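Long-range contacts in viral structural protein 4 (Bombyx mori cytoplasmic polyhedrosis virus, PDB 6TZ0), which binds GTP and sits against the viral RNA-dependent RNA polymerase, probably taking part in transcription of the double-stranded RNA genome: residues Asn346-Val351 with Ala499-Thr504; Gly375-His380 with Thr480-Leu485. All coordinates share one frame; numbering follows the deposited sequence.

Contact 1: residues Asn346-Val351 with Ala499-Thr504; sequences NATLVV and ARTDTT
Val350 N donates to Thr503 O over 3.4 Å, a weak but fairly straight hydrogen bond (162° at the hydrogen), and Leu349 CD1 packs against the same Thr503 O at 3.4 Å. The CB of Leu349 points away from 499-504, yet the CD1 branch returns to meet the threonine; Phe335 of helix 326-340 packs on both residues. One step on, Val350 and Thr504 form a parallel bridge. Thr504 CA lies 3.3 Å from Val350 O in a CA-H...O contact, and their side chains run side by side in one direction, with Val350 CG1 4.0 Å from Thr504 OG1. Earlier in the loop the contact is made by a methyl: Thr501 CG2 meets Thr348 CB at 3.6 Å and Val350 CG2 at 3.7 Å, its side chain crossing both at about a right angle. The loop also meets the polymerase chain, whose Phe94 makes a cation-pi contact with Arg500. This parallel pairing, beside the strand that runs into the GTP-binding loop of Lys355 to Ser361, is consistent with a P-loop nucleotide-binding fold.

Contact 2: residues Gly375-His380 with Thr480-Leu485; sequences GQVVGH and TTPRTL
A parallel beta-sheet ends here at its outermost strand, 378-381, which comes after helix 359-374 of the probable P-loop unit and pairs with strand 484-489 through Val378 with Thr484 and Gly379 with Leu485. Gly379 N donates to Thr484 O over 2.8 Å, a fairly straight bond (161° at the hydrogen) that meets the carbonyl almost head-on. Val378 CA approaches the same Thr484 O at 3.4 Å, so the oxygen takes one N-H bond and one CA-H...O contact. Thr484 adds a side-chain bond: OG1, placed between the backbone N and the carbonyl carbon (chi1 62°), donates over 3.0 Å to Val377 O, which receives it from a direction tilted out of the carbonyl plane. Val378 CG2 rests against this hydroxyl, with helix 359-374 packed on the valine. At the second bridge, Leu485 CD2 lies 3.9 Å from Gly379 CA, where the glycine offers backbone alone. Nearer the chain's surface, Val377 CG1 meets Pro482 CB at 3.8 Å, and Tyr403 packs on the same proline. The Arg483 chain is extended as far as NE, and its NH1 gives Gln376 OE1 a weak bond of 3.3 Å, amide and guanidinium planes standing 84° apart. Arg483 NH2 bonds to Val344 O, its strongest partner, and NH1 also to Val339 O, so the glutamine is a secondary partner. The chemistry suggests that the strand start is held by backbone pairing and one threonine hydroxyl, while the arginine, probably charged, ties 480-485 to main-chain carbonyls.

Overall arrangement
Both contacts illustrate how one parallel sheet is assembled from segments far apart in sequence. Strands 347-353 and 484-489 are adjacent in it, and probable backbone hydrogen bonds from Ala347 and Leu349 to Leu485 join contact 1 directly to contact 2, the two centres lying about 13 Å apart. Along the chain, contact 2 is nested within the loop that contact 1 closes. The touching residues of contact 1 are all buried, the polymerase chain reaches part of it, and it depends on methyl packing with one weak backbone bond. Contact 2 lies at the sheet's outer edge, is only partly buried, touches no other protein chain, and relies on stronger polar bonds, including a side-chain hydroxyl.

Contact 1: residues Asn346-Val351 with Ala499-Thr504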
loop_
_atom_site.group_PDB
_atom_site.type_symbol
_atom_site.label_atom_id
_atom_site.label_comp_id
_atom_site.label_asym_id
_atom_site.label_seq_id
_atom_site.Cartn_x
_atom_site.Cartn_y
_atom_site.Cartn_z
ATOM N N ASN B 346 12.754 1.031 -26.425
ATOM C CA ASN B 346 12.305 2.299 -26.991
ATOM C C ASN B 346 12.333 3.387 -25.929
ATOM O O ASN B 346 11.848 3.180 -24.814
ATOM C CB ASN B 346 10.892 2.190 -27.563
ATOM C CG ASN B 346 10.794 1.191 -28.681
ATOM O OD1 ASN B 346 10.047 0.223 -28.592
ATOM N ND2 ASN B 346 11.559 1.411 -29.740
ATOM N N ALA B 347 12.883 4.548 -26.283
ATOM C CA ALA B 347 12.956 5.700 -25.395
ATOM C C ALA B 347 12.231 6.871 -26.037
ATOM O O ALA B 347 12.461 7.178 -27.208
ATOM C CB ALA B 347 14.406 6.077 -25.092
ATOM N N THR B 348 11.359 7.522 -25.275
ATOM C CA THR B 348 10.510 8.575 -25.817
ATOM C C THR B 348 10.433 9.723 -24.823
ATOM O O THR B 348 10.286 9.493 -23.621
ATOM C CB THR B 348 9.109 8.027 -26.124
ATOM O OG1 THR B 348 9.216 6.870 -26.959
ATOM C CG2 THR B 348 8.262 9.060 -26.840
ATOM N N LEU B 349 10.560 10.951 -25.319
ATOM C CA LEU B 349 10.368 12.156 -24.523
ATOM C C LEU B 349 9.101 12.850 -24.990
ATOM O O LEU B 349 8.995 13.224 -26.159
ATOM C CB LEU B 349 11.555 13.106 -24.650
ATOM C CG LEU B 349 11.489 14.361 -23.783
ATOM C CD1 LEU B 349 11.594 13.980 -22.328
ATOM C CD2 LEU B 349 12.555 15.359 -24.165
ATOM N N VAL B 350 8.149 13.030 -24.081
ATOM C CA VAL B 350 6.928 13.770 -24.373
ATOM C C VAL B 350 7.117 15.202 -23.903
ATOM O O VAL B 350 7.440 15.444 -22.735
ATOM C CB VAL B 350 5.703 13.126 -23.710
ATOM C CG1 VAL B 350 4.464 13.951 -23.991
ATOM C CG2 VAL B 350 5.519 11.729 -24.225
ATOM N N VAL B 351 6.921 16.155 -24.811
ATOM C CA VAL B 351 7.110 17.572 -24.532
ATOM C C VAL B 351 5.783 18.280 -24.756
ATOM O O VAL B 351 5.291 18.340 -25.887
ATOM C CB VAL B 351 8.204 18.187 -25.410
ATOM C CG1 VAL B 351 8.316 19.668 -25.139
ATOM C CG2 VAL B 351 9.521 17.503 -25.163
ATOM N N ALA B 499 2.678 7.233 -26.240
ATOM C CA ALA B 499 3.351 5.986 -25.909
ATOM C C ALA B 499 4.041 6.051 -24.547
ATOM O O ALA B 499 4.260 7.116 -23.972
ATOM C CB ALA B 499 4.371 5.631 -26.991
ATOM N N ARG B 500 4.369 4.870 -24.041
ATOM C CA ARG B 500 4.764 4.696 -22.652
ATOM C C ARG B 500 6.153 5.264 -22.381
ATOM O O ARG B 500 7.154 4.804 -22.935
ATOM C CB ARG B 500 4.655 3.217 -22.290
ATOM C CG ARG B 500 5.238 2.262 -23.304
ATOM C CD ARG B 500 4.965 0.846 -22.891
ATOM N NE ARG B 500 3.545 0.530 -22.908
ATOM C CZ ARG B 500 3.023 -0.540 -22.325
ATOM N NH1 ARG B 500 3.805 -1.378 -21.664
ATOM N NH2 ARG B 500 1.724 -0.769 -22.388
ATOM N N THR B 501 6.196 6.296 -21.542
ATOM C CA THR B 501 7.406 7.024 -21.198
ATOM C C THR B 501 7.580 7.029 -19.692
ATOM O O THR B 501 6.733 6.557 -18.937
ATOM C CB THR B 501 7.363 8.480 -21.671
ATOM O OG1 THR B 501 6.308 9.165 -20.987
ATOM C CG2 THR B 501 7.097 8.556 -23.125
ATOM N N ASP B 502 8.682 7.614 -19.258
ATOM C CA ASP B 502 8.886 7.919 -17.860
ATOM C C ASP B 502 9.285 9.370 -17.683
ATOM O O ASP B 502 9.467 9.817 -16.549
ATOM C CB ASP B 502 9.970 7.010 -17.272
ATOM C CG ASP B 502 9.817 6.794 -15.796
ATOM O OD1 ASP B 502 8.880 7.359 -15.204
ATOM O OD2 ASP B 502 10.623 6.024 -15.237
ATOM N N THR B 503 9.449 10.109 -18.775
ATOM C CA THR B 503 9.922 11.486 -18.752
ATOM C C THR B 503 9.004 12.335 -19.617
ATOM O O THR B 503 9.073 12.270 -20.846
ATOM C CB THR B 503 11.359 11.582 -19.258
ATOM O OG1 THR B 503 11.447 10.955 -20.540
ATOM C CG2 THR B 503 12.332 10.924 -18.306
ATOM N N THR B 504 8.155 13.129 -18.980
ATOM C CA THR B 504 7.361 14.130 -19.675
ATOM C C THR B 504 7.572 15.487 -19.022
ATOM O O THR B 504 7.476 15.623 -17.799
ATOM C CB THR B 504 5.873 13.736 -19.724
ATOM O OG1 THR B 504 5.080 14.847 -20.157
ATOM C CG2 THR B 504 5.373 13.202 -18.420
#

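Contact 2: residues Gly375-His380 with Thr480-Leu485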
loop_
_atom_site.group_PDB
_atom_site.type_symbol
_atom_site.label_atom_id
_atom_site.label_comp_id
_atom_site.label_asym_id
_atom_site.label_seq_id
_atom_site.Cartn_x
_atom_site.Cartn_y
_atom_site.Cartn_z
ATOM N N GLY B 375 24.883 9.711 -31.623
ATOM C CA GLY B 375 25.230 8.769 -32.657
ATOM C C GLY B 375 24.093 7.900 -33.133
ATOM O O GLY B 375 24.334 6.955 -33.889
ATOM N N GLN B 376 22.867 8.183 -32.717
ATOM C CA GLN B 376 21.705 7.395 -33.085
ATOM C C GLN B 376 20.735 8.259 -33.877
ATOM O O GLN B 376 20.891 9.477 -33.980
ATOM C CB GLN B 376 21.019 6.822 -31.842
ATOM C CG GLN B 376 21.914 5.929 -31.013
ATOM C CD GLN B 376 21.193 5.307 -29.837
ATOM O OE1 GLN B 376 19.994 5.484 -29.668
ATOM N NE2 GLN B 376 21.932 4.598 -29.000
ATOM N N VAL B 377 19.729 7.614 -34.442
ATOM C CA VAL B 377 18.689 8.296 -35.201
ATOM C C VAL B 377 17.583 8.713 -34.244
ATOM O O VAL B 377 17.061 7.885 -33.489
ATOM C CB VAL B 377 18.145 7.389 -36.316
ATOM C CG1 VAL B 377 16.974 8.044 -37.023
ATOM C CG2 VAL B 377 19.241 7.063 -37.301
ATOM N N VAL B 378 17.222 9.993 -34.272
ATOM C CA VAL B 378 16.177 10.540 -33.415
ATOM C C VAL B 378 14.990 10.911 -34.290
ATOM O O VAL B 378 15.133 11.677 -35.248
ATOM C CB VAL B 378 16.672 11.758 -32.621
ATOM C CG1 VAL B 378 15.535 12.359 -31.818
ATOM C CG2 VAL B 378 17.815 11.371 -31.706
ATOM N N GLY B 379 13.821 10.373 -33.961
ATOM C CA GLY B 379 12.598 10.762 -34.630
ATOM C C GLY B 379 11.876 11.882 -33.902
ATOM O O GLY B 379 11.962 12.018 -32.687
ATOM N N HIS B 380 11.146 12.691 -34.667
ATOM C CA HIS B 380 10.467 13.854 -34.102
ATOM C C HIS B 380 9.110 14.011 -34.778
ATOM O O HIS B 380 9.031 14.489 -35.912
ATOM C CB HIS B 380 11.316 15.106 -34.254
ATOM C CG HIS B 380 10.648 16.346 -33.759
ATOM N ND1 HIS B 380 9.987 17.218 -34.596
ATOM C CD2 HIS B 380 10.485 16.832 -32.508
ATOM C CE1 HIS B 380 9.481 18.207 -33.886
ATOM N NE2 HIS B 380 9.763 17.994 -32.615
ATOM N N THR B 480 10.267 0.198 -39.004
ATOM C CA THR B 480 11.198 1.183 -39.527
ATOM C C THR B 480 11.210 2.472 -38.720
ATOM O O THR B 480 11.861 3.439 -39.127
ATOM C CB THR B 480 10.866 1.495 -40.983
ATOM O OG1 THR B 480 9.599 2.156 -41.050
ATOM C CG2 THR B 480 10.778 0.213 -41.773
ATOM N N THR B 481 10.504 2.515 -37.602
ATOM C CA THR B 481 10.517 3.717 -36.792
ATOM C C THR B 481 11.812 3.787 -35.979
ATOM O O THR B 481 12.391 2.754 -35.634
ATOM C CB THR B 481 9.286 3.754 -35.880
ATOM O OG1 THR B 481 9.249 4.983 -35.147
ATOM C CG2 THR B 481 9.250 2.577 -34.922
ATOM N N PRO B 482 12.335 4.987 -35.743
ATOM C CA PRO B 482 13.582 5.106 -34.985
ATOM C C PRO B 482 13.395 4.747 -33.521
ATOM O O PRO B 482 12.286 4.729 -32.987
ATOM C CB PRO B 482 13.961 6.577 -35.153
ATOM C CG PRO B 482 13.304 6.984 -36.391
ATOM C CD PRO B 482 12.012 6.246 -36.432
ATOM N N ARG B 483 14.520 4.442 -32.880
ATOM C CA ARG B 483 14.496 3.966 -31.501
ATOM C C ARG B 483 14.124 5.080 -30.530
ATOM O O ARG B 483 13.313 4.877 -29.618
ATOM C CB ARG B 483 15.855 3.372 -31.141
ATOM C CG ARG B 483 15.942 2.944 -29.713
ATOM C CD ARG B 483 17.291 2.414 -29.340
ATOM N NE ARG B 483 17.321 2.099 -27.921
ATOM C CZ ARG B 483 17.669 2.969 -26.982
ATOM N NH1 ARG B 483 18.029 4.196 -27.318
ATOM N NH2 ARG B 483 17.670 2.610 -25.710
ATOM N N THR B 484 14.709 6.259 -30.702
ATOM C CA THR B 484 14.459 7.390 -29.822
ATOM C C THR B 484 13.516 8.359 -30.518
ATOM O O THR B 484 13.849 8.902 -31.573
ATOM C CB THR B 484 15.763 8.084 -29.438
ATOM O OG1 THR B 484 16.390 8.595 -30.614
ATOM C CG2 THR B 484 16.709 7.101 -28.781
ATOM N N LEU B 485 12.343 8.570 -29.928
ATOM C CA LEU B 485 11.347 9.496 -30.443
ATOM C C LEU B 485 11.197 10.703 -29.530
ATOM O O LEU B 485 11.402 10.622 -28.318
ATOM C CB LEU B 485 9.977 8.834 -30.586
ATOM C CG LEU B 485 9.726 7.806 -31.677
ATOM C CD1 LEU B 485 8.353 7.201 -31.488
ATOM C CD2 LEU B 485 9.833 8.454 -33.042
#